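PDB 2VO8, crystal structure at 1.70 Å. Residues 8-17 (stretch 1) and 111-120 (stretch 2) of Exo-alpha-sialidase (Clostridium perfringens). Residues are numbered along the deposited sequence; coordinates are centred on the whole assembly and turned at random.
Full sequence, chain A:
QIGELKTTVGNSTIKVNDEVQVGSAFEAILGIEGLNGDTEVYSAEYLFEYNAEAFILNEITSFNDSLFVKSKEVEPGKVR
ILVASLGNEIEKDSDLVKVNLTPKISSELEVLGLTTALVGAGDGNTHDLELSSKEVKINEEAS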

# COMPACT_ATOMS: atom_id res chain seq x y z
N THR A 8 10.92 -8.39 12.50
CA THR A 8 10.00 -7.30 12.08
C THR A 8 9.54 -6.44 13.25
O THR A 8 9.56 -6.87 14.40
N VAL A 9 9.11 -5.21 12.96
CA VAL A 9 8.72 -4.25 13.98
C VAL A 9 7.22 -3.96 13.98
O VAL A 9 6.70 -3.27 14.86
N GLY A 10 6.49 -4.53 13.01
CA GLY A 10 5.07 -4.27 12.93
C GLY A 10 4.51 -4.97 11.70
O GLY A 10 5.24 -5.69 11.05
N ASN A 11 3.24 -4.73 11.43
CA ASN A 11 2.56 -5.27 10.26
C ASN A 11 2.23 -4.22 9.20
O ASN A 11 1.74 -3.14 9.53
N SER A 12 2.39 -4.60 7.94
CA SER A 12 1.77 -3.80 6.83
C SER A 12 0.28 -4.14 6.78
O SER A 12 -0.12 -5.23 7.19
N THR A 13 -0.54 -3.23 6.25
CA THR A 13 -1.96 -3.43 6.09
C THR A 13 -2.34 -3.07 4.68
O THR A 13 -1.74 -2.17 4.10
N ILE A 14 -3.26 -3.84 4.11
CA ILE A 14 -3.92 -3.46 2.85
C ILE A 14 -5.42 -3.72 3.01
O ILE A 14 -5.80 -4.83 3.37
N LYS A 15 -6.23 -2.71 2.76
CA LYS A 15 -7.68 -2.76 2.92
C LYS A 15 -8.28 -2.43 1.57
O LYS A 15 -7.92 -1.43 0.94
N VAL A 16 -9.13 -3.33 1.11
CA VAL A 16 -9.77 -3.17 -0.19
C VAL A 16 -11.05 -3.98 -0.18
O VAL A 16 -11.19 -5.03 0.53
N ASN A 17 -12.03 -3.53 -0.94
CA ASN A 17 -13.29 -4.22 -1.03
C ASN A 17 -13.00 -5.59 -1.67
O ASN A 17 -12.06 -5.74 -2.45
N VAL A 111 -4.90 -10.83 -6.86
CA VAL A 111 -4.19 -10.50 -5.60
C VAL A 111 -3.50 -9.15 -5.71
O VAL A 111 -2.67 -8.94 -6.61
N LEU A 112 -3.85 -8.25 -4.77
CA LEU A 112 -3.14 -7.01 -4.52
C LEU A 112 -2.21 -7.24 -3.31
O LEU A 112 -2.70 -7.56 -2.23
N GLY A 113 -0.91 -7.19 -3.57
CA GLY A 113 0.14 -7.58 -2.62
C GLY A 113 1.13 -6.50 -2.24
O GLY A 113 1.42 -5.59 -3.00
N LEU A 114 1.69 -6.65 -1.05
CA LEU A 114 2.82 -5.84 -0.63
C LEU A 114 3.98 -6.81 -0.45
O LEU A 114 3.97 -7.62 0.51
N THR A 115 4.94 -6.77 -1.37
CA THR A 115 6.04 -7.74 -1.36
C THR A 115 7.31 -7.21 -0.66
O THR A 115 8.26 -7.96 -0.45
N THR A 116 7.29 -5.91 -0.38
CA THR A 116 8.28 -5.17 0.42
C THR A 116 7.45 -4.22 1.28
O THR A 116 6.44 -3.59 0.81
N ALA A 117 7.82 -4.14 2.57
CA ALA A 117 7.14 -3.24 3.52
C ALA A 117 8.13 -2.96 4.64
O ALA A 117 8.56 -3.87 5.33
N LEU A 118 8.55 -1.70 4.73
CA LEU A 118 9.68 -1.30 5.61
C LEU A 118 9.27 0.02 6.24
O LEU A 118 8.47 0.77 5.62
N VAL A 119 9.85 0.32 7.41
CA VAL A 119 9.72 1.66 8.02
C VAL A 119 11.10 2.22 8.36
O VAL A 119 12.02 1.47 8.69
N GLY A 120 11.26 3.54 8.18
CA GLY A 120 12.42 4.28 8.65
C GLY A 120 12.00 4.86 9.97
O GLY A 120 10.87 5.37 10.11

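When two β-strands lie too far apart to share backbone hydrogen bonds, side-chain packing must make the contact, and alternation sets which residues of a regular strand face it. Two segments of the Clostridium perfringens exo-alpha-sialidase chain, nearly a hundred residues apart in sequence, illustrate the principle: Ser12, Ile14 and Val16 follow the alternation, while Val9 falls outside it. The axes of strands 10-15 and 111-114 approach to 8.2 Å and run roughly antiparallel, at 155°. No hydrogen bond crosses between the stretches, and the 356 Å² they bury together comes mainly from aliphatic contact.

Along the first stretch, Thr8 remains out of reach, and the contact opens with Val9. Its CA-to-CB bond points toward the partner, and the m rotamer (chi1 -60°) places CG2 3.7 Å from CG2 of Val119, itself an m rotamer directed back across the gap. Gly10 offers no side chain, and Asn11 points away.

Ser12 turns inward again. Its CB sits 3.7 Å from CB of Ala117 and 3.8 Å from CD1 of Leu114. CB makes the closest approaches, and OG, set by a p rotamer (chi1 63°) and hydrogen-bonded elsewhere in the structure, needs no polar partner across the gap. The CA atoms of Ser12 and Ala117 are 6.3 Å apart, and the methyl of Ala117 meets Ser12 CB directly.

The CA-to-CB bond of Thr13 (chi1 p) points away, yet its backbone still takes part: its O lies 3.6 Å from CD1 of Leu114, a van der Waals contact. Ile14 then brings an extended side chain (chi1 and chi2 both t) against two leucines. Its CD1 reaches 3.8 Å from CB of Leu112 and 3.6 Å from the backbone O of that same residue, whereas its CB lies 4.3 Å from CD1 of Leu114. Both leucines adopt the m,t conformation and point toward the first stretch; between them, Gly113 would direct a CB away, in keeping with the alternation. Leu114 CD1 is therefore a shared contact point, touched by Ser12, Thr13 and Ile14 in succession.

Lys15 is out of reach, its NZ engaged elsewhere in the structure. Val16, in p, supplies the last contact, with CG2 4.1 Å from CD1 of Leu112, and Asn17 lies beyond the interface.

The second stretch turns a corner at Thr115, which separates the leucine pair from Ala117 and Val119. Beyond that corner the alternation resumes, with Leu118 pointing away between two inward-facing neighbours.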

# COMPACT_ATOMS: atom_id res chain seq x y z
CB THR A 8 8.71 -7.86 11.40
OG1 THR A 8 7.96 -8.67 12.33
CG2 THR A 8 9.07 -8.65 10.15
CB VAL A 9 9.60 -2.95 13.86
CG1 VAL A 9 11.13 -3.27 14.05
CG2 VAL A 9 9.39 -2.21 12.56
CB ASN A 11 1.26 -5.91 10.67
CG ASN A 11 1.46 -7.03 11.71
OD1 ASN A 11 0.69 -7.14 12.68
ND2 ASN A 11 2.46 -7.85 11.50
CB SER A 12 2.46 -4.06 5.50
OG SER A 12 2.35 -5.40 5.05
CB THR A 13 -2.81 -2.59 7.06
OG1 THR A 13 -2.56 -1.18 6.86
CG2 THR A 13 -2.51 -2.97 8.53
CB ILE A 14 -3.27 -4.14 1.61
CG1 ILE A 14 -4.12 -3.91 0.33
CG2 ILE A 14 -2.96 -5.62 1.80
CD1 ILE A 14 -3.30 -4.24 -0.98
CB LYS A 15 -8.21 -1.83 4.00
CG LYS A 15 -7.87 -2.26 5.41
CD LYS A 15 -8.58 -1.42 6.49
CE LYS A 15 -8.10 0.00 6.54
NZ LYS A 15 -6.71 0.13 7.04
CB VAL A 16 -8.79 -3.59 -1.34
CG1 VAL A 16 -8.33 -4.94 -1.14
CG2 VAL A 16 -9.45 -3.46 -2.79
CB ASN A 17 -14.30 -3.48 -1.93
CG ASN A 17 -14.80 -2.17 -1.32
OD1 ASN A 17 -14.83 -1.98 -0.09
ND2 ASN A 17 -15.23 -1.26 -2.21
CB VAL A 111 -3.20 -11.60 -5.23
CG1 VAL A 111 -2.42 -11.24 -3.94
CG2 VAL A 111 -3.95 -12.98 -5.13
CB LEU A 112 -4.13 -5.91 -4.26
CG LEU A 112 -5.25 -5.81 -5.34
CD1 LEU A 112 -6.28 -4.82 -4.94
CD2 LEU A 112 -4.57 -5.55 -6.74
CB LEU A 114 2.47 -5.05 0.65
CG LEU A 114 1.32 -4.02 0.64
CD1 LEU A 114 0.91 -3.42 2.05
CD2 LEU A 114 1.62 -2.80 -0.31
CB THR A 115 6.38 -8.22 -2.78
OG1 THR A 115 6.63 -7.08 -3.62
CG2 THR A 115 5.24 -9.01 -3.36
CB THR A 116 9.28 -4.42 -0.47
OG1 THR A 116 10.09 -5.35 -1.21
CG2 THR A 116 10.21 -3.41 0.33
CB ALA A 117 5.89 -3.86 4.05
CB LEU A 118 10.94 -1.03 4.80
CG LEU A 118 11.55 -1.94 3.73
CD1 LEU A 118 12.49 -1.12 2.91
CD2 LEU A 118 12.26 -3.14 4.37
CB VAL A 119 8.77 1.72 9.28
CG1 VAL A 119 7.28 1.47 8.92
CG2 VAL A 119 9.23 0.75 10.37